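GCN5-related N-acetyltransferase (Sphaerobacter thermophilus, PDB 3TT2) probably transfers acyl groups, most likely acetyl from acetyl-CoA, as GCN5-related N-acetyltransferases do, onto an acceptor that is not known. Local coordinates at residues A[119-125]-A[317-323]; A[145-151]-A[310-315]. All coordinates share one frame; numbering follows the deposited sequence. Where two conformers were deposited one is given.

Contact 1: A[119-125]-A[317-323]; sequences APAEAQV and IRPGIDL
Arg-318 reaches back to 119-125 and sets its guanidinium edge against the carbonyls of Pro-120 and Ala-123. The chain is extended as far as CD and then bends at chi3 (66°), bringing Arg-318 NH2 2.9 Å from Pro-120 O, in the carbonyl plane. NH2 also donates to Ala-123 O, although the modelled length of that bond is too short to be trusted, and NE adds a weak bond to the same oxygen. Val-125 CG2 packs on one face of the group, 3.7 Å from Arg-318 NE; Ala-121 O lies over the opposite face without a hydrogen bond. Pro-120 O takes Ala-123 N as a second donor. Replacing Arg-318 by alanine would probably cost Pro-120 O one of its two donors and strip Val-125 CG2 of the flat group packed on it. Beside this, Leu-323 CD1 rests 3.5 Å from the buried Ala-123 CB and 3.8 Å from Pro-120 CG. Ile-317 N and Arg-318 N both bond to Val-125 O, forming a classic beta bulge where the strand 305-316 runs out; Ile-112 of helix 100-115 backs Val-125 and Ile-317. The solvent side, with Glu-122, Pro-319, Gly-320 and Ile-321, is looser. Ile-321 CD1 comes only to 3.9 Å from Glu-122 CG, and backbone bonds do the holding: Ile-321 N to Glu-122 O, 3.0 Å, and Gln-124 N to Ile-321 O, 2.9 Å.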
loop_
_atom_site.group_PDB
_atom_site.type_symbol
_atom_site.label_atom_id
_atom_site.label_comp_id
_atom_site.label_asym_id
_atom_site.label_seq_id
_atom_site.Cartn_x
_atom_site.Cartn_y
_atom_site.Cartn_z
ATOM N N ALA A 119 13.966 6.031 -18.003
ATOM C CA ALA A 119 13.441 7.231 -17.377
ATOM C C ALA A 119 13.900 8.444 -18.164
ATOM O O ALA A 119 14.985 8.417 -18.766
ATOM C CB ALA A 119 13.949 7.319 -15.953
ATOM N N PRO A 120 13.095 9.522 -18.159
ATOM C CA PRO A 120 13.514 10.757 -18.826
ATOM C C PRO A 120 14.858 11.113 -18.245
ATOM O O PRO A 120 15.078 10.840 -17.062
ATOM C CB PRO A 120 12.478 11.773 -18.360
ATOM C CG PRO A 120 11.311 10.981 -17.951
ATOM C CD PRO A 120 11.844 9.700 -17.407
ATOM N N ALA A 121 15.759 11.671 -19.042
ATOM C CA ALA A 121 17.132 11.805 -18.574
ATOM C C ALA A 121 17.277 12.856 -17.475
ATOM O O ALA A 121 18.185 12.773 -16.643
ATOM C CB ALA A 121 18.086 12.058 -19.727
ATOM N N GLU A 122 16.377 13.834 -17.460
ATOM C CA GLU A 122 16.432 14.894 -16.453
ATOM C C GLU A 122 15.804 14.474 -15.114
ATOM O O GLU A 122 16.084 15.067 -14.075
ATOM C CB GLU A 122 15.772 16.176 -16.980
ATOM C CG GLU A 122 14.246 16.109 -17.063
ATOM C CD GLU A 122 13.745 15.288 -18.244
ATOM O OE1 GLU A 122 14.584 14.817 -19.049
ATOM O OE2 GLU A 122 12.509 15.123 -18.370
ATOM N N ALA A 123 14.958 13.448 -15.157
ATOM C CA ALA A 123 14.261 12.923 -13.977
ATOM C C ALA A 123 15.192 12.383 -12.903
ATOM O O ALA A 123 16.097 11.600 -13.196
ATOM C CB ALA A 123 13.283 11.825 -14.394
ATOM N N GLN A 124 14.946 12.789 -11.657
ATOM C CA GLN A 124 15.632 12.188 -10.527
ATOM C C GLN A 124 15.099 10.788 -10.315
ATOM O O GLN A 124 13.936 10.509 -10.589
ATOM C CB GLN A 124 15.444 13.002 -9.256
ATOM C CG GLN A 124 14.175 12.718 -8.504
ATOM C CD GLN A 124 14.282 13.068 -7.022
ATOM O OE1 GLN A 124 15.376 13.298 -6.497
ATOM N NE2 GLN A 124 13.138 13.096 -6.338
ATOM N N VAL A 125 15.957 9.910 -9.820
ATOM C CA VAL A 125 15.608 8.511 -9.678
ATOM C C VAL A 125 15.774 8.111 -8.226
ATOM O O VAL A 125 16.852 8.289 -7.667
ATOM C CB VAL A 125 16.518 7.642 -10.554
ATOM C CG1 VAL A 125 16.267 6.176 -10.281
ATOM C CG2 VAL A 125 16.324 7.991 -12.036
ATOM N N ILE A 317 18.982 7.789 -6.157
ATOM C CA ILE A 317 19.929 7.078 -7.015
ATOM C C ILE A 317 20.540 7.984 -8.093
ATOM O O ILE A 317 21.742 7.905 -8.376
ATOM C CB ILE A 317 19.272 5.869 -7.684
ATOM C CG1 ILE A 317 18.817 4.856 -6.631
ATOM C CG2 ILE A 317 20.225 5.217 -8.666
ATOM C CD1 ILE A 317 19.891 4.397 -5.685
ATOM N N ARG A 318 19.719 8.839 -8.695
ATOM C CA ARG A 318 20.245 9.844 -9.613
ATOM C C ARG A 318 19.567 11.179 -9.382
ATOM O O ARG A 318 18.367 11.231 -9.197
ATOM C CB ARG A 318 20.005 9.396 -11.053
ATOM C CG ARG A 318 20.713 10.214 -12.107
ATOM C CD ARG A 318 20.270 9.787 -13.494
ATOM N NE ARG A 318 18.866 10.101 -13.735
ATOM C CZ ARG A 318 18.223 9.809 -14.859
ATOM N NH1 ARG A 318 18.859 9.193 -15.845
ATOM N NH2 ARG A 318 16.947 10.135 -14.996
ATOM N N PRO A 319 20.333 12.272 -9.443
ATOM C CA PRO A 319 19.755 13.609 -9.243
ATOM C C PRO A 319 18.941 14.093 -10.438
ATOM O O PRO A 319 19.138 13.634 -11.564
ATOM C CB PRO A 319 20.984 14.504 -9.035
ATOM C CG PRO A 319 22.115 13.749 -9.675
ATOM C CD PRO A 319 21.808 12.298 -9.483
ATOM N N GLY A 320 18.022 15.015 -10.180
ATOM C CA GLY A 320 17.173 15.546 -11.226
ATOM C C GLY A 320 15.853 16.043 -10.687
ATOM O O GLY A 320 15.629 16.073 -9.475
ATOM N N ILE A 321 14.970 16.438 -11.595
ATOM C CA ILE A 321 13.693 17.019 -11.204
ATOM C C ILE A 321 12.754 15.907 -10.777
ATOM O O ILE A 321 12.921 14.770 -11.210
ATOM C CB ILE A 321 13.083 17.849 -12.356
ATOM C CG1 ILE A 321 12.417 16.940 -13.391
ATOM C CG2 ILE A 321 14.165 18.755 -13.011
ATOM C CD1 ILE A 321 11.737 17.681 -14.504
ATOM N N ASP A 322 11.765 16.203 -9.942
ATOM C CA ASP A 322 10.990 15.109 -9.380
ATOM C C ASP A 322 9.820 14.848 -10.290
ATOM O O ASP A 322 8.880 15.631 -10.390
ATOM C CB ASP A 322 10.522 15.434 -7.956
ATOM C CG ASP A 322 9.464 14.466 -7.444
ATOM O OD1 ASP A 322 9.359 13.342 -7.980
ATOM O OD2 ASP A 322 8.730 14.822 -6.497
ATOM N N LEU A 323 9.902 13.711 -10.963
ATOM C CA LEU A 323 8.857 13.311 -11.878
ATOM C C LEU A 323 7.861 12.286 -11.339
ATOM O O LEU A 323 6.908 11.931 -12.023
ATOM C CB LEU A 323 9.463 12.855 -13.198
ATOM C CG LEU A 323 10.102 14.016 -13.966
ATOM C CD1 LEU A 323 10.422 13.656 -15.420
ATOM C CD2 LEU A 323 9.196 15.236 -13.888
#

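Contact 2: A[145-151]-A[310-315]; sequences HGYRPVR and YVLHRK
Val-311 CG1 meets Pro-149 CB at 4.0 Å where the strands 305-316 and 148-159 run antiparallel. The first of them lies between 125-132 and 148-159, the place held by the last strand of a GNAT fold, so the C-terminal end of the chain probably completes the sheet of the N-terminal lobe. Leu-312 O accepts from Val-150 N, and Leu-312 N donates to Arg-151 O. His-313 faces Pro-149 in a non-hydrogen-bonded pair, a position that asks no N-H of the proline. Its ring has Pro-149 CA over one face, Pro-149 CG close to NE2 and Tyr-147 O at its edge. His-313 ND1 donates to Val-311 O (3.2 Å) from above the carbonyl plane, which limits the ring's rotation. Arg-314 pairs with Arg-148, Arg-148 N to Arg-314 O and Arg-314 N to Arg-148 O, each 3.0 Å; Arg-314 CB touches Val-150 CG2 at 3.5 Å, and its NE turns to Gln-128. Lys-315 CB sits 3.6 Å above the centre of the Tyr-147 ring, a CH-pi contact. With CG anti to the backbone N (chi1 -176°), the extended chain runs on past Tyr-147 CE1. Glu-109 makes a hydrogen bond with Tyr-147 OH and a salt bridge with Lys-315 NZ, which also donates to His-145 O at 3.0 Å.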
loop_
_atom_site.group_PDB
_atom_site.type_symbol
_atom_site.label_atom_id
_atom_site.label_comp_id
_atom_site.label_asym_id
_atom_site.label_seq_id
_atom_site.Cartn_x
_atom_site.Cartn_y
_atom_site.Cartn_z
ATOM N N HIS A 145 22.857 2.640 4.731
ATOM C CA HIS A 145 22.854 2.636 3.270
ATOM C C HIS A 145 22.420 3.919 2.618
ATOM O O HIS A 145 22.271 3.971 1.406
ATOM C CB HIS A 145 22.079 1.460 2.708
ATOM C CG HIS A 145 22.800 0.161 2.875
ATOM N ND1 HIS A 145 24.125 0.015 2.551
ATOM C CD2 HIS A 145 22.389 -1.033 3.362
ATOM C CE1 HIS A 145 24.506 -1.227 2.817
ATOM N NE2 HIS A 145 23.473 -1.879 3.307
ATOM N N GLY A 146 22.184 4.939 3.429
ATOM C CA GLY A 146 21.938 6.268 2.911
ATOM C C GLY A 146 20.470 6.555 2.688
ATOM O O GLY A 146 20.110 7.607 2.159
ATOM N N TYR A 147 19.619 5.622 3.098
ATOM C CA TYR A 147 18.179 5.801 2.994
ATOM C C TYR A 147 17.675 6.607 4.177
ATOM O O TYR A 147 17.978 6.300 5.323
ATOM C CB TYR A 147 17.477 4.454 2.962
ATOM C CG TYR A 147 17.695 3.664 1.694
ATOM C CD1 TYR A 147 18.923 3.072 1.409
ATOM C CD2 TYR A 147 16.662 3.490 0.789
ATOM C CE1 TYR A 147 19.107 2.349 0.248
ATOM C CE2 TYR A 147 16.840 2.771 -0.364
ATOM C CZ TYR A 147 18.057 2.208 -0.633
ATOM O OH TYR A 147 18.198 1.491 -1.787
ATOM N N ARG A 148 16.871 7.618 3.905
ATOM C CA ARG A 148 16.492 8.549 4.940
ATOM C C ARG A 148 14.970 8.633 5.092
ATOM O O ARG A 148 14.225 8.525 4.104
ATOM C CB ARG A 148 17.049 9.926 4.571
ATOM C CG ARG A 148 18.537 10.236 4.998
ATOM C CD ARG A 148 19.011 11.648 4.194
ATOM N NE ARG A 148 20.495 11.805 4.311
ATOM C CZ ARG A 148 21.134 12.947 3.980
ATOM N NH1 ARG A 148 20.400 14.028 3.481
ATOM N NH2 ARG A 148 22.516 13.088 4.165
ATOM N N PRO A 149 14.503 8.814 6.341
ATOM C CA PRO A 149 13.080 8.874 6.688
ATOM C C PRO A 149 12.388 10.047 6.042
ATOM O O PRO A 149 12.852 11.179 6.154
ATOM C CB PRO A 149 13.098 9.055 8.202
ATOM C CG PRO A 149 14.368 8.393 8.624
ATOM C CD PRO A 149 15.348 8.767 7.545
ATOM N N VAL A 150 11.270 9.751 5.394
ATOM C CA VAL A 150 10.519 10.690 4.573
ATOM C C VAL A 150 9.168 10.967 5.226
ATOM O O VAL A 150 8.840 12.092 5.556
ATOM C CB VAL A 150 10.337 10.135 3.149
ATOM C CG1 VAL A 150 9.348 10.963 2.379
ATOM C CG2 VAL A 150 11.662 10.090 2.449
ATOM N N ARG A 151 8.384 9.909 5.388
ATOM C CA ARG A 151 7.030 10.021 5.891
ATOM C C ARG A 151 6.629 8.798 6.731
ATOM O O ARG A 151 7.222 7.721 6.606
ATOM C CB ARG A 151 6.109 10.157 4.687
ATOM C CG ARG A 151 4.830 10.901 4.927
ATOM C CD ARG A 151 4.248 11.356 3.600
ATOM N NE ARG A 151 2.940 11.987 3.734
ATOM C CZ ARG A 151 2.765 13.258 4.065
ATOM N NH1 ARG A 151 1.540 13.758 4.166
ATOM N NH2 ARG A 151 3.823 14.023 4.298
ATOM N N TYR A 310 4.505 2.234 9.450
ATOM C CA TYR A 310 5.731 2.090 8.693
ATOM C C TYR A 310 6.375 3.456 8.526
ATOM O O TYR A 310 5.685 4.476 8.491
ATOM C CB TYR A 310 5.471 1.472 7.317
ATOM C CG TYR A 310 4.986 0.046 7.318
ATOM C CD1 TYR A 310 5.858 -1.012 7.086
ATOM C CD2 TYR A 310 3.658 -0.247 7.519
ATOM C CE1 TYR A 310 5.409 -2.326 7.064
ATOM C CE2 TYR A 310 3.204 -1.547 7.511
ATOM C CZ TYR A 310 4.079 -2.582 7.283
ATOM O OH TYR A 310 3.599 -3.874 7.271
ATOM N N VAL A 311 7.699 3.471 8.449
ATOM C CA VAL A 311 8.424 4.677 8.105
ATOM C C VAL A 311 8.984 4.487 6.711
ATOM O O VAL A 311 9.735 3.544 6.452
ATOM C CB VAL A 311 9.582 4.959 9.061
ATOM C CG1 VAL A 311 10.309 6.250 8.645
ATOM C CG2 VAL A 311 9.072 5.076 10.464
ATOM N N LEU A 312 8.611 5.383 5.807
ATOM C CA LEU A 312 9.093 5.283 4.453
ATOM C C LEU A 312 10.523 5.825 4.355
ATOM O O LEU A 312 10.799 6.991 4.651
ATOM C CB LEU A 312 8.146 6.015 3.513
ATOM C CG LEU A 312 8.565 6.224 2.059
ATOM C CD1 LEU A 312 9.164 4.972 1.479
ATOM C CD2 LEU A 312 7.353 6.612 1.261
ATOM N N HIS A 313 11.429 4.958 3.926
ATOM C CA HIS A 313 12.814 5.342 3.723
ATOM C C HIS A 313 13.146 5.476 2.242
ATOM O O HIS A 313 12.831 4.590 1.448
ATOM C CB HIS A 313 13.743 4.365 4.427
ATOM C CG HIS A 313 13.839 4.610 5.899
ATOM N ND1 HIS A 313 12.852 4.228 6.783
ATOM C CD2 HIS A 313 14.786 5.235 6.639
ATOM C CE1 HIS A 313 13.200 4.588 8.005
ATOM N NE2 HIS A 313 14.366 5.207 7.946
ATOM N N ARG A 314 13.764 6.600 1.881
ATOM C CA ARG A 314 14.059 6.902 0.486
ATOM C C ARG A 314 15.505 7.329 0.255
ATOM O O ARG A 314 16.081 8.053 1.062
ATOM C CB ARG A 314 13.134 8.005 -0.003
ATOM C CG ARG A 314 13.218 8.243 -1.482
ATOM C CD ARG A 314 12.191 9.254 -1.906
ATOM N NE ARG A 314 10.817 8.773 -1.747
ATOM C CZ ARG A 314 9.782 9.586 -1.552
ATOM N NH1 ARG A 314 10.005 10.897 -1.477
ATOM N NH2 ARG A 314 8.540 9.109 -1.423
ATOM N N LYS A 315 16.083 6.886 -0.854
ATOM C CA LYS A 315 17.430 7.298 -1.238
ATOM C C LYS A 315 17.431 7.756 -2.688
ATOM O O LYS A 315 16.730 7.182 -3.516
ATOM C CB LYS A 315 18.403 6.134 -1.070
ATOM C CG LYS A 315 19.854 6.465 -1.349
ATOM C CD LYS A 315 20.632 5.183 -1.510
ATOM C CE LYS A 315 22.124 5.418 -1.518
ATOM N NZ LYS A 315 22.850 4.110 -1.503
#

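In the fold
The two contacts follow each other along one route: the strand 305-316 pairs with 148-159 in contact 2, then ends in the bulge of contact 1, with about 18 Å between centres. The chain between the two segments of contact 1 contains both segments of contact 2, which sits nearer the middle of the chain, its centre about 16 Å from the chain's centre against about 23 Å. Helix 100-115 serves both, through Glu-109 at contact 2 and Ile-112 at contact 1, and strand 125-132 starts in one and flanks the other. A sulfate, probably a crystallisation additive, lies about 4 Å from the His-145 side chain at their nearest atoms; that histidine bonds to Thr-102 near the start of the helix, the region where relatives bind the acetyl-CoA pyrophosphate.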